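Local coordinates for probable succinyl-CoA:3-ketoacid coenzyme A transferase subunit B (Bacillus subtilis, PDB 3CDK), which probably catalyses the transfer of coenzyme A from succinyl-CoA to a 3-oxo acid, yielding a 3-oxoacyl-CoA and succinate, at residues L178-F183 / T189-Q194; V12-Q17 / V171-T176; E200-Y203 / D209-V212. All blocks are in the same frame, centred on the assembly; numbering follows the deposited sequence.

Interaction 1 of 3, residues L178-F183 / T189-Q194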
ATOM      1  N   LEU B 178      39.409   2.540 -12.387  1.00 54.06           N
ATOM      2  CA  LEU B 178      40.402   3.585 -12.624  1.00 55.55           C
ATOM      3  C   LEU B 178      40.184   4.809 -11.750  1.00 55.57           C
ATOM      4  O   LEU B 178      41.159   5.398 -11.245  1.00 56.65           O
ATOM      5  CB  LEU B 178      40.389   3.998 -14.097  1.00 55.59           C
ATOM      6  CG  LEU B 178      41.255   3.221 -15.111  1.00 58.08           C
ATOM      7  CD1 LEU B 178      41.456   1.694 -14.855  1.00 57.60           C
ATOM      8  CD2 LEU B 178      40.724   3.492 -16.518  1.00 57.43           C
ATOM      9  N   ALA B 179      38.916   5.180 -11.546  1.00 53.83           N
ATOM     10  CA  ALA B 179      38.614   6.494 -11.002  1.00 52.99           C
ATOM     11  C   ALA B 179      37.386   6.542 -10.148  1.00 51.72           C
ATOM     12  O   ALA B 179      36.552   5.628 -10.175  1.00 51.79           O
ATOM     13  CB  ALA B 179      38.488   7.499 -12.122  1.00 53.28           C
ATOM     14  N   VAL B 180      37.278   7.620  -9.383  1.00 51.34           N
ATOM     15  CA  VAL B 180      36.034   7.939  -8.729  1.00 50.77           C
ATOM     16  C   VAL B 180      35.554   9.303  -9.233  1.00 50.91           C
ATOM     17  O   VAL B 180      36.363  10.255  -9.343  1.00 51.31           O
ATOM     18  CB  VAL B 180      36.184   7.969  -7.215  1.00 51.41           C
ATOM     19  CG1 VAL B 180      34.789   8.025  -6.545  1.00 48.95           C
ATOM     20  CG2 VAL B 180      36.974   6.765  -6.747  1.00 51.47           C
ATOM     21  N   PHE B 181      34.256   9.376  -9.541  1.00 48.89           N
ATOM     22  CA  PHE B 181      33.622  10.592 -10.051  1.00 48.70           C
ATOM     23  C   PHE B 181      32.437  10.978  -9.212  1.00 47.62           C
ATOM     24  O   PHE B 181      31.653  10.121  -8.844  1.00 46.73           O
ATOM     25  CB  PHE B 181      33.105  10.390 -11.476  1.00 48.52           C
ATOM     26  CG  PHE B 181      34.190  10.272 -12.511  1.00 50.95           C
ATOM     27  CD1 PHE B 181      34.802  11.416 -13.031  1.00 52.25           C
ATOM     28  CD2 PHE B 181      34.592   9.018 -12.974  1.00 50.86           C
ATOM     29  CE1 PHE B 181      35.793  11.311 -13.997  1.00 53.60           C
ATOM     30  CE2 PHE B 181      35.582   8.901 -13.928  1.00 52.22           C
ATOM     31  CZ  PHE B 181      36.182  10.047 -14.448  1.00 54.09           C
ATOM     32  N   ASP B 182      32.293  12.274  -8.942  1.00 48.73           N
ATOM     33  CA  ASP B 182      31.126  12.832  -8.239  1.00 48.85           C
ATOM     34  C   ASP B 182      30.300  13.628  -9.241  1.00 49.14           C
ATOM     35  O   ASP B 182      30.849  14.179 -10.202  1.00 49.90           O
ATOM     36  CB  ASP B 182      31.553  13.764  -7.097  1.00 49.28           C
ATOM     37  CG  ASP B 182      32.077  13.021  -5.851  1.00 49.94           C
ATOM     38  OD1 ASP B 182      32.125  11.769  -5.828  1.00 48.81           O
ATOM     39  OD2 ASP B 182      32.426  13.720  -4.861  1.00 49.04           O
ATOM     40  N   PHE B 183      28.987  13.685  -9.031  1.00 48.90           N
ATOM     41  CA  PHE B 183      28.128  14.554  -9.827  1.00 49.65           C
ATOM     42  C   PHE B 183      27.433  15.570  -8.923  1.00 52.08           C
ATOM     43  O   PHE B 183      26.837  15.201  -7.919  1.00 51.81           O
ATOM     44  CB  PHE B 183      27.095  13.747 -10.620  1.00 47.58           C
ATOM     45  CG  PHE B 183      27.696  12.722 -11.555  1.00 44.86           C
ATOM     46  CD1 PHE B 183      28.094  11.454 -11.078  1.00 41.09           C
ATOM     47  CD2 PHE B 183      27.838  12.995 -12.903  1.00 42.71           C
ATOM     48  CE1 PHE B 183      28.647  10.513 -11.924  1.00 36.37           C
ATOM     49  CE2 PHE B 183      28.381  12.035 -13.765  1.00 41.40           C
ATOM     50  CZ  PHE B 183      28.783  10.795 -13.268  1.00 39.44           C
ATOM     51  N   THR B 189      32.931  15.494 -11.970  1.00 60.95           N
ATOM     52  CA  THR B 189      34.180  15.945 -11.406  1.00 61.58           C
ATOM     53  C   THR B 189      34.986  14.742 -10.992  1.00 60.94           C
ATOM     54  O   THR B 189      34.503  13.869 -10.283  1.00 60.02           O
ATOM     55  CB  THR B 189      33.915  16.819 -10.192  1.00 62.29           C
ATOM     56  OG1 THR B 189      33.199  17.990 -10.606  1.00 63.45           O
ATOM     57  CG2 THR B 189      35.209  17.222  -9.517  1.00 63.39           C
ATOM     58  N   LEU B 190      36.222  14.684 -11.457  1.00 61.62           N
ATOM     59  CA  LEU B 190      37.060  13.577 -11.101  1.00 61.69           C
ATOM     60  C   LEU B 190      37.575  13.847  -9.718  1.00 61.94           C
ATOM     61  O   LEU B 190      38.139  14.903  -9.444  1.00 63.25           O
ATOM     62  CB  LEU B 190      38.179  13.420 -12.110  1.00 62.70           C
ATOM     63  CG  LEU B 190      39.355  12.523 -11.755  1.00 63.76           C
ATOM     64  CD1 LEU B 190      38.916  11.102 -11.445  1.00 62.81           C
ATOM     65  CD2 LEU B 190      40.298  12.564 -12.924  1.00 66.52           C
ATOM     66  N   THR B 191      37.398  12.872  -8.845  1.00 60.81           N
ATOM     67  CA  THR B 191      37.486  13.126  -7.416  1.00 60.15           C
ATOM     68  C   THR B 191      38.582  12.308  -6.674  1.00 61.00           C
ATOM     69  O   THR B 191      39.182  12.795  -5.718  1.00 62.43           O
ATOM     70  CB  THR B 191      36.053  13.032  -6.798  1.00 58.79           C
ATOM     71  OG1 THR B 191      35.951  13.904  -5.677  1.00 59.88           O
ATOM     72  CG2 THR B 191      35.671  11.612  -6.407  1.00 56.91           C
ATOM     73  N   GLU B 192      38.821  11.075  -7.122  1.00 60.75           N
ATOM     74  CA  GLU B 192      39.908  10.220  -6.637  1.00 61.03           C
ATOM     75  C   GLU B 192      40.365   9.321  -7.760  1.00 61.08           C
ATOM     76  O   GLU B 192      39.728   9.216  -8.817  1.00 60.26           O
ATOM     77  CB  GLU B 192      39.521   9.275  -5.499  1.00 60.73           C
ATOM     78  CG  GLU B 192      38.396   9.667  -4.550  1.00 61.05           C
ATOM     79  CD  GLU B 192      38.120   8.557  -3.529  1.00 61.27           C
ATOM     80  OE1 GLU B 192      39.003   7.675  -3.330  1.00 64.15           O
ATOM     81  OE2 GLU B 192      37.025   8.563  -2.930  1.00 59.29           O
ATOM     82  N   LEU B 193      41.452   8.614  -7.483  1.00 62.72           N
ATOM     83  CA  LEU B 193      42.166   7.857  -8.489  1.00 63.22           C
ATOM     84  C   LEU B 193      42.563   6.509  -7.904  1.00 63.22           C
ATOM     85  O   LEU B 193      42.998   6.443  -6.752  1.00 63.34           O
ATOM     86  CB  LEU B 193      43.402   8.653  -8.889  1.00 64.05           C
ATOM     87  CG  LEU B 193      43.663   9.090 -10.330  1.00 64.68           C
ATOM     88  CD1 LEU B 193      42.408   9.498 -11.034  1.00 64.75           C
ATOM     89  CD2 LEU B 193      44.645  10.237 -10.345  1.00 67.03           C
ATOM     90  N   GLN B 194      42.398   5.437  -8.680  1.00 62.70           N
ATOM     91  CA  GLN B 194      42.927   4.135  -8.282  1.00 63.32           C
ATOM     92  C   GLN B 194      44.435   4.067  -8.492  1.00 66.69           C
ATOM     93  O   GLN B 194      45.046   4.971  -9.051  1.00 67.34           O
ATOM     94  CB  GLN B 194      42.225   3.016  -9.011  1.00 61.58           C
ATOM     95  CG  GLN B 194      40.684   3.073  -8.840  1.00 59.56           C
ATOM     96  CD  GLN B 194      40.192   2.281  -7.657  1.00 56.76           C
ATOM     97  OE1 GLN B 194      40.980   1.817  -6.811  1.00 59.00           O
ATOM     98  NE2 GLN B 194      38.895   2.087  -7.601  1.00 54.32           N
TER
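The Phe181 ring meets Leu190 across the strand pair: Leu190 CD1 sits over one face, displaced toward the rim, while Phe181 CE1 lies 3.7 Å from Leu190 CB. Thr189 O reaches the same ring obliquely, and the ring of Phe210 meets it with the planes at about 60°. With chi1 at 166° and chi2 at 58°, Leu190 sends CD1 on to Ala179 CB, 3.7 Å away, so one methyl group serves both neighbours. Strands 179-184 and 187-193 form a beta hairpin in the mixed sheet, and a classic beta bulge interrupts its antiparallel ladder where Thr191 and Glu192 stand together opposite the single residue Val180. Val180 O takes the Thr191 N-H at 2.9 Å, and Glu192 N adds a weak bond of 3.4 Å to the same Val180 O. Val180 N returns a bond to Glu192 O at 3.0 Å, the donor standing above the carbonyl plane; on the Asp182 side of the bulge, Asp182 N reaches Thr189 O in the carbonyl plane. On the face shared by Val180, Asp182 and Glu192, Val180 CG2 lies alongside Glu192 CB at 3.8 Å, both side chains pointing the same way. Asp182 crosses Thr191 at about a right angle, with OD1 3.6 Å from Thr191 CG2. Arg173 forms a salt bridge with Asp182, and Arg14 one with Glu192, the latter modelled too short to trust in detail.

Interaction 2 of 3, residues V12-Q17 / V171-T176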
ATOM      1  N   VAL B  12      35.096  -3.124  -6.049  1.00 58.07           N
ATOM      2  CA  VAL B  12      34.311  -3.594  -4.902  1.00 56.47           C
ATOM      3  C   VAL B  12      34.811  -3.014  -3.565  1.00 56.58           C
ATOM      4  O   VAL B  12      34.029  -2.509  -2.746  1.00 55.10           O
ATOM      5  CB  VAL B  12      34.264  -5.144  -4.872  1.00 56.77           C
ATOM      6  CG1 VAL B  12      33.780  -5.676  -3.537  1.00 55.90           C
ATOM      7  CG2 VAL B  12      33.369  -5.654  -5.993  1.00 56.11           C
ATOM      8  N   LYS B  13      36.121  -3.051  -3.374  1.00 58.00           N
ATOM      9  CA  LYS B  13      36.694  -2.603  -2.116  1.00 59.40           C
ATOM     10  C   LYS B  13      36.423  -1.106  -1.889  1.00 57.58           C
ATOM     11  O   LYS B  13      36.173  -0.670  -0.756  1.00 57.63           O
ATOM     12  CB  LYS B  13      38.189  -2.921  -2.055  1.00 61.40           C
ATOM     13  CG  LYS B  13      38.653  -3.545  -0.723  1.00 65.71           C
ATOM     14  CD  LYS B  13      38.105  -2.820   0.543  1.00 68.50           C
ATOM     15  CE  LYS B  13      38.369  -3.617   1.843  1.00 70.13           C
ATOM     16  NZ  LYS B  13      37.358  -3.354   2.937  1.00 69.36           N
ATOM     17  N   ARG B  14      36.448  -0.326  -2.963  1.00 54.92           N
ATOM     18  CA  ARG B  14      36.165   1.085  -2.848  1.00 52.62           C
ATOM     19  C   ARG B  14      34.699   1.348  -2.506  1.00 50.29           C
ATOM     20  O   ARG B  14      34.394   2.250  -1.714  1.00 50.17           O
ATOM     21  CB  ARG B  14      36.560   1.806  -4.129  1.00 52.57           C
ATOM     22  CG  ARG B  14      36.332   3.322  -4.093  1.00 52.31           C
ATOM     23  CD  ARG B  14      36.930   4.038  -2.851  1.00 50.30           C
ATOM     24  NE  ARG B  14      36.573   5.452  -2.890  1.00 48.65           N
ATOM     25  CZ  ARG B  14      35.351   5.928  -2.639  1.00 48.82           C
ATOM     26  NH1 ARG B  14      35.130   7.229  -2.725  1.00 48.20           N
ATOM     27  NH2 ARG B  14      34.338   5.116  -2.308  1.00 46.28           N
ATOM     28  N   ALA B  15      33.803   0.561  -3.096  1.00 47.36           N
ATOM     29  CA  ALA B  15      32.368   0.695  -2.842  1.00 45.27           C
ATOM     30  C   ALA B  15      32.012   0.451  -1.367  1.00 45.26           C
ATOM     31  O   ALA B  15      31.261   1.228  -0.789  1.00 43.88           O
ATOM     32  CB  ALA B  15      31.554  -0.233  -3.780  1.00 43.71           C
ATOM     33  N   VAL B  16      32.574  -0.605  -0.760  1.00 46.70           N
ATOM     34  CA  VAL B  16      32.320  -0.925   0.657  1.00 48.73           C
ATOM     35  C   VAL B  16      32.342   0.326   1.572  1.00 49.71           C
ATOM     36  O   VAL B  16      31.511   0.488   2.467  1.00 49.32           O
ATOM     37  CB  VAL B  16      33.333  -1.965   1.208  1.00 49.56           C
ATOM     38  CG1 VAL B  16      33.086  -2.208   2.671  1.00 50.32           C
ATOM     39  CG2 VAL B  16      33.207  -3.250   0.486  1.00 49.46           C
ATOM     40  N   GLN B  17      33.308   1.198   1.323  1.00 51.12           N
ATOM     41  CA  GLN B  17      33.444   2.464   2.029  1.00 52.57           C
ATOM     42  C   GLN B  17      32.231   3.391   1.964  1.00 50.67           C
ATOM     43  O   GLN B  17      32.210   4.413   2.637  1.00 50.67           O
ATOM     44  CB  GLN B  17      34.650   3.212   1.480  1.00 54.17           C
ATOM     45  CG  GLN B  17      35.909   2.376   1.387  1.00 58.91           C
ATOM     46  CD  GLN B  17      37.076   3.182   0.880  1.00 64.43           C
ATOM     47  OE1 GLN B  17      37.044   4.420   0.891  1.00 65.99           O
ATOM     48  NE2 GLN B  17      38.118   2.492   0.421  1.00 66.27           N
ATOM     49  N   VAL B 171      23.025   9.489 -10.947  1.00 32.27           N
ATOM     50  CA  VAL B 171      24.219   8.964 -10.312  1.00 32.70           C
ATOM     51  C   VAL B 171      24.833  10.044  -9.473  1.00 34.27           C
ATOM     52  O   VAL B 171      25.092  11.121  -9.983  1.00 34.74           O
ATOM     53  CB  VAL B 171      25.212   8.465 -11.393  1.00 32.88           C
ATOM     54  CG1 VAL B 171      26.507   7.969 -10.803  1.00 30.40           C
ATOM     55  CG2 VAL B 171      24.526   7.342 -12.204  1.00 33.14           C
ATOM     56  N   HIS B 172      25.028   9.771  -8.180  1.00 35.26           N
ATOM     57  CA  HIS B 172      25.741  10.706  -7.313  1.00 37.22           C
ATOM     58  C   HIS B 172      27.247  10.471  -7.364  1.00 38.45           C
ATOM     59  O   HIS B 172      28.034  11.423  -7.358  1.00 40.01           O
ATOM     60  CB  HIS B 172      25.258  10.632  -5.862  1.00 37.86           C
ATOM     61  CG  HIS B 172      23.808  10.973  -5.682  1.00 39.42           C
ATOM     62  ND1 HIS B 172      22.832  10.013  -5.499  1.00 40.07           N
ATOM     63  CD2 HIS B 172      23.165  12.163  -5.680  1.00 40.80           C
ATOM     64  CE1 HIS B 172      21.653  10.599  -5.382  1.00 37.74           C
ATOM     65  NE2 HIS B 172      21.827  11.902  -5.488  1.00 38.88           N
ATOM     66  N   ARG B 173      27.658   9.207  -7.422  1.00 38.13           N
ATOM     67  CA  ARG B 173      29.071   8.882  -7.429  1.00 38.51           C
ATOM     68  C   ARG B 173      29.311   7.710  -8.357  1.00 38.13           C
ATOM     69  O   ARG B 173      28.571   6.734  -8.300  1.00 37.86           O
ATOM     70  CB  ARG B 173      29.541   8.545  -6.004  1.00 38.88           C
ATOM     71  CG  ARG B 173      30.918   7.940  -5.946  1.00 41.00           C
ATOM     72  CD  ARG B 173      31.581   8.112  -4.597  1.00 45.16           C
ATOM     73  NE  ARG B 173      31.941   9.504  -4.315  1.00 47.84           N
ATOM     74  CZ  ARG B 173      32.344   9.945  -3.128  1.00 46.41           C
ATOM     75  NH1 ARG B 173      32.431   9.113  -2.110  1.00 46.07           N
ATOM     76  NH2 ARG B 173      32.647  11.216  -2.962  1.00 46.87           N
ATOM     77  N   LEU B 174      30.339   7.795  -9.205  1.00 38.52           N
ATOM     78  CA  LEU B 174      30.718   6.664 -10.041  1.00 38.66           C
ATOM     79  C   LEU B 174      32.067   6.136  -9.597  1.00 40.00           C
ATOM     80  O   LEU B 174      33.034   6.913  -9.491  1.00 41.57           O
ATOM     81  CB  LEU B 174      30.780   7.073 -11.514  1.00 38.26           C
ATOM     82  CG  LEU B 174      31.528   6.149 -12.494  1.00 38.55           C
ATOM     83  CD1 LEU B 174      30.914   4.740 -12.607  1.00 37.12           C
ATOM     84  CD2 LEU B 174      31.609   6.789 -13.877  1.00 39.40           C
ATOM     85  N   ILE B 175      32.169   4.828  -9.350  1.00 39.71           N
ATOM     86  CA  ILE B 175      33.498   4.278  -9.148  1.00 40.28           C
ATOM     87  C   ILE B 175      33.903   3.260 -10.234  1.00 41.41           C
ATOM     88  O   ILE B 175      33.189   2.302 -10.521  1.00 40.68           O
ATOM     89  CB  ILE B 175      33.783   3.778  -7.682  1.00 40.37           C
ATOM     90  CG1 ILE B 175      33.844   2.274  -7.625  1.00 39.99           C
ATOM     91  CG2 ILE B 175      32.831   4.364  -6.599  1.00 38.74           C
ATOM     92  CD1 ILE B 175      34.940   1.815  -6.826  1.00 44.41           C
ATOM     93  N   THR B 176      35.047   3.490 -10.865  1.00 43.26           N
ATOM     94  CA  THR B 176      35.521   2.532 -11.847  1.00 44.64           C
ATOM     95  C   THR B 176      36.731   1.811 -11.281  1.00 46.48           C
ATOM     96  O   THR B 176      37.044   1.971 -10.109  1.00 46.50           O
ATOM     97  CB  THR B 176      35.876   3.197 -13.208  1.00 45.30           C
ATOM     98  OG1 THR B 176      37.040   4.047 -13.076  1.00 46.71           O
ATOM     99  CG2 THR B 176      34.702   3.962 -13.757  1.00 41.95           C
TER
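Helix 5-16 packs against the mixed sheet of the CoA-transferase fold, and here its residues Arg14 and Ala15 meet Arg173 and Ile175 of strand 173-175. The short helix and strand axes approach to 9.7 Å and run in roughly opposing directions, 149° apart. Ile175 directs its CD1 between Arg14 and Ala15, near the base of the Arg14 side chain, though the modelled spacing there is too short and the exact place of this methyl group is uncertain. Arg14 leaves the helix with CG anti to the backbone N (chi1 -178°) and then bends at chi2, which swings the guanidinium along the strand from Ile175 to Arg173. There the two guanidinium groups come together with planes almost perpendicular. Arg173 NH1 lies at the edge of the Arg14 group, in its plane, 3.3 Å from Arg14 NH1. These two donors do not bond to each other but gather round a shared carboxylate, Glu18, whose OE2 takes salt bridges from Arg14 NH2 and Arg173 NH1. Each arginine has a second acid as well, Glu192 for Arg14 NH1 and Asp182 for Arg173 NE. The carboxylates probably offset the like charges and fix the turn of each planar group. The apolar part of the contact continues on Ile145 of strand 141-145, which both Ala15 and Ile175 touch. A helix laid over a sheet, with its inward side chains resting on strand residues, is the layered packing of alpha/beta proteins.

Interaction 3 of 3, residues E200-Y203 / D209-V212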
ATOM      1  N   GLU B 200      45.897  12.171 -16.757  1.00 67.86           N
ATOM      2  CA  GLU B 200      46.068  11.939 -18.182  1.00 68.95           C
ATOM      3  C   GLU B 200      45.315  10.676 -18.590  1.00 66.15           C
ATOM      4  O   GLU B 200      44.336  10.751 -19.322  1.00 64.46           O
ATOM      5  CB  GLU B 200      47.542  11.865 -18.562  1.00 71.37           C
ATOM      6  CG  GLU B 200      48.113  13.152 -19.108  1.00 76.63           C
ATOM      7  CD  GLU B 200      48.899  12.914 -20.409  1.00 83.62           C
ATOM      8  OE1 GLU B 200      48.245  12.405 -21.365  1.00 84.25           O
ATOM      9  OE2 GLU B 200      50.141  13.220 -20.483  1.00 84.42           O
ATOM     10  N   GLU B 201      45.738   9.536 -18.057  1.00 64.69           N
ATOM     11  CA  GLU B 201      45.107   8.258 -18.365  1.00 62.41           C
ATOM     12  C   GLU B 201      43.609   8.364 -18.392  1.00 59.85           C
ATOM     13  O   GLU B 201      42.978   7.846 -19.307  1.00 59.73           O
ATOM     14  CB  GLU B 201      45.488   7.194 -17.345  1.00 62.63           C
ATOM     15  CG  GLU B 201      44.937   5.826 -17.690  1.00 60.87           C
ATOM     16  CD  GLU B 201      45.619   4.710 -16.948  1.00 60.71           C
ATOM     17  OE1 GLU B 201      46.788   4.876 -16.543  1.00 65.61           O
ATOM     18  OE2 GLU B 201      44.996   3.651 -16.783  1.00 58.20           O
ATOM     19  N   VAL B 202      43.051   9.032 -17.383  1.00 57.54           N
ATOM     20  CA  VAL B 202      41.604   9.181 -17.236  1.00 54.56           C
ATOM     21  C   VAL B 202      40.972  10.065 -18.317  1.00 54.96           C
ATOM     22  O   VAL B 202      39.851   9.806 -18.719  1.00 53.46           O
ATOM     23  CB  VAL B 202      41.205   9.719 -15.837  1.00 53.79           C
ATOM     24  CG1 VAL B 202      39.676   9.808 -15.730  1.00 52.10           C
ATOM     25  CG2 VAL B 202      41.745   8.829 -14.757  1.00 52.25           C
ATOM     26  N   TYR B 203      41.681  11.115 -18.750  1.00 57.56           N
ATOM     27  CA  TYR B 203      41.293  11.870 -19.950  1.00 59.32           C
ATOM     28  C   TYR B 203      41.292  10.916 -21.114  1.00 58.62           C
ATOM     29  O   TYR B 203      40.245  10.648 -21.682  1.00 57.67           O
ATOM     30  CB  TYR B 203      42.247  13.027 -20.293  1.00 61.24           C
ATOM     31  CG  TYR B 203      42.131  14.299 -19.473  1.00 64.41           C
ATOM     32  CD1 TYR B 203      40.925  14.692 -18.872  1.00 64.68           C
ATOM     33  CD2 TYR B 203      43.252  15.151 -19.326  1.00 70.32           C
ATOM     34  CE1 TYR B 203      40.838  15.896 -18.110  1.00 66.12           C
ATOM     35  CE2 TYR B 203      43.180  16.354 -18.585  1.00 70.79           C
ATOM     36  CZ  TYR B 203      41.971  16.706 -17.979  1.00 69.78           C
ATOM     37  OH  TYR B 203      41.915  17.879 -17.264  1.00 73.32           O
ATOM     38  N   ASP B 209      32.990  14.811 -20.408  1.00 53.03           N
ATOM     39  CA  ASP B 209      33.633  16.019 -19.866  1.00 54.07           C
ATOM     40  C   ASP B 209      33.534  16.066 -18.352  1.00 52.68           C
ATOM     41  O   ASP B 209      32.439  15.879 -17.769  1.00 52.00           O
ATOM     42  CB  ASP B 209      32.915  17.273 -20.346  1.00 55.60           C
ATOM     43  CG  ASP B 209      33.481  17.822 -21.612  1.00 60.30           C
ATOM     44  OD1 ASP B 209      34.307  17.127 -22.247  1.00 63.90           O
ATOM     45  OD2 ASP B 209      33.098  18.964 -21.963  1.00 64.09           O
ATOM     46  N   PHE B 210      34.654  16.366 -17.720  1.00 52.20           N
ATOM     47  CA  PHE B 210      34.656  16.518 -16.300  1.00 51.93           C
ATOM     48  C   PHE B 210      35.594  17.614 -15.834  1.00 53.98           C
ATOM     49  O   PHE B 210      36.633  17.858 -16.436  1.00 55.33           O
ATOM     50  CB  PHE B 210      35.012  15.194 -15.634  1.00 50.39           C
ATOM     51  CG  PHE B 210      36.246  14.551 -16.181  1.00 50.14           C
ATOM     52  CD1 PHE B 210      37.519  14.936 -15.723  1.00 50.46           C
ATOM     53  CD2 PHE B 210      36.151  13.542 -17.136  1.00 48.75           C
ATOM     54  CE1 PHE B 210      38.675  14.327 -16.215  1.00 52.02           C
ATOM     55  CE2 PHE B 210      37.315  12.928 -17.642  1.00 51.16           C
ATOM     56  CZ  PHE B 210      38.578  13.323 -17.185  1.00 51.91           C
ATOM     57  N   ALA B 211      35.196  18.280 -14.758  1.00 54.88           N
ATOM     58  CA  ALA B 211      36.097  19.096 -13.969  1.00 56.33           C
ATOM     59  C   ALA B 211      37.021  18.168 -13.188  1.00 56.90           C
ATOM     60  O   ALA B 211      36.621  17.088 -12.755  1.00 55.91           O
ATOM     61  CB  ALA B 211      35.302  19.978 -13.017  1.00 56.04           C
ATOM     62  N   VAL B 212      38.275  18.549 -13.023  1.00 59.96           N
ATOM     63  CA  VAL B 212      39.054  17.810 -12.045  1.00 61.97           C
ATOM     64  C   VAL B 212      39.036  18.549 -10.720  1.00 63.00           C
ATOM     65  O   VAL B 212      39.262  19.753 -10.673  1.00 63.75           O
ATOM     66  CB  VAL B 212      40.399  17.250 -12.555  1.00 62.27           C
ATOM     67  CG1 VAL B 212      40.703  17.732 -13.964  1.00 62.92           C
ATOM     68  CG2 VAL B 212      41.510  17.498 -11.564  1.00 63.60           C
TER
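Tyr203 and Phe210 reach each other through contrasting first torsions: Tyr203 CG is anti to its carbonyl carbon (chi1 -77°), whereas Phe210 CG stands between its backbone N and carbonyl carbon (chi1 50°). Neither CB points straight across the gap, but in both residues the ring swings inward, bringing the aromatic groups together between the helix and the returning chain. The contact belongs to a beta-alpha-beta unit made of strand 187-193, helix 199-204 and strand 211-212, in which the two strands pair in parallel and the helix forms the crossover. The ring planes are within 22° of parallel, but a centroid separation of 5.3 Å reflects a large lateral offset, not a full stack. The rings meet obliquely, the CE1 and CZ end of Phe210 beside CD1 and CE1 of Tyr203, at modelled separations too short to interpret. Val202, one residue earlier on the helix, adds a methyl group against the aromatic ring; Val202 CG1 comes obliquely to Phe210 CZ at 4.0 Å. Val202 is buried and also touches Leu190 and Leu193 of strand 187-193, so it contacts both that strand and Phe210. Phe210 also touches Met188 of the same strand. The outer part of the contact is more open, since both Tyr203 and Val212 are exposed. Here the phenol crosses the valine at about a right angle, with Tyr203 CZ 4.3 Å from Val212 CG1. The phenolic oxygen is nearer still: Tyr203 OH lies 3.5 Å from that same methyl carbon, Val212 CG1.

The three contacts step along one sheet toward its C-terminal strands. Interaction 2 is the buried one, near the chain's centre, and holds a helix to strand 173-175; interaction 1 is partly buried and is the strand-to-strand ladder next door; interaction 3 lies outermost, its Tyr203 and Val212 exposed but Val202 buried. Interactions 1 and 2 are tied by the Glu192 to Arg14 pairing and a probable backbone hydrogen bond from Leu174 N to Phe181 O. Interactions 1 and 3 are joined by strand pairing, through the probable Leu190 N to Ala211 O bond, and by Val202 against Phe181. Backbone hydrogen bonds dominate interaction 1, charge networks interaction 2, and aromatic and aliphatic surfaces interaction 3.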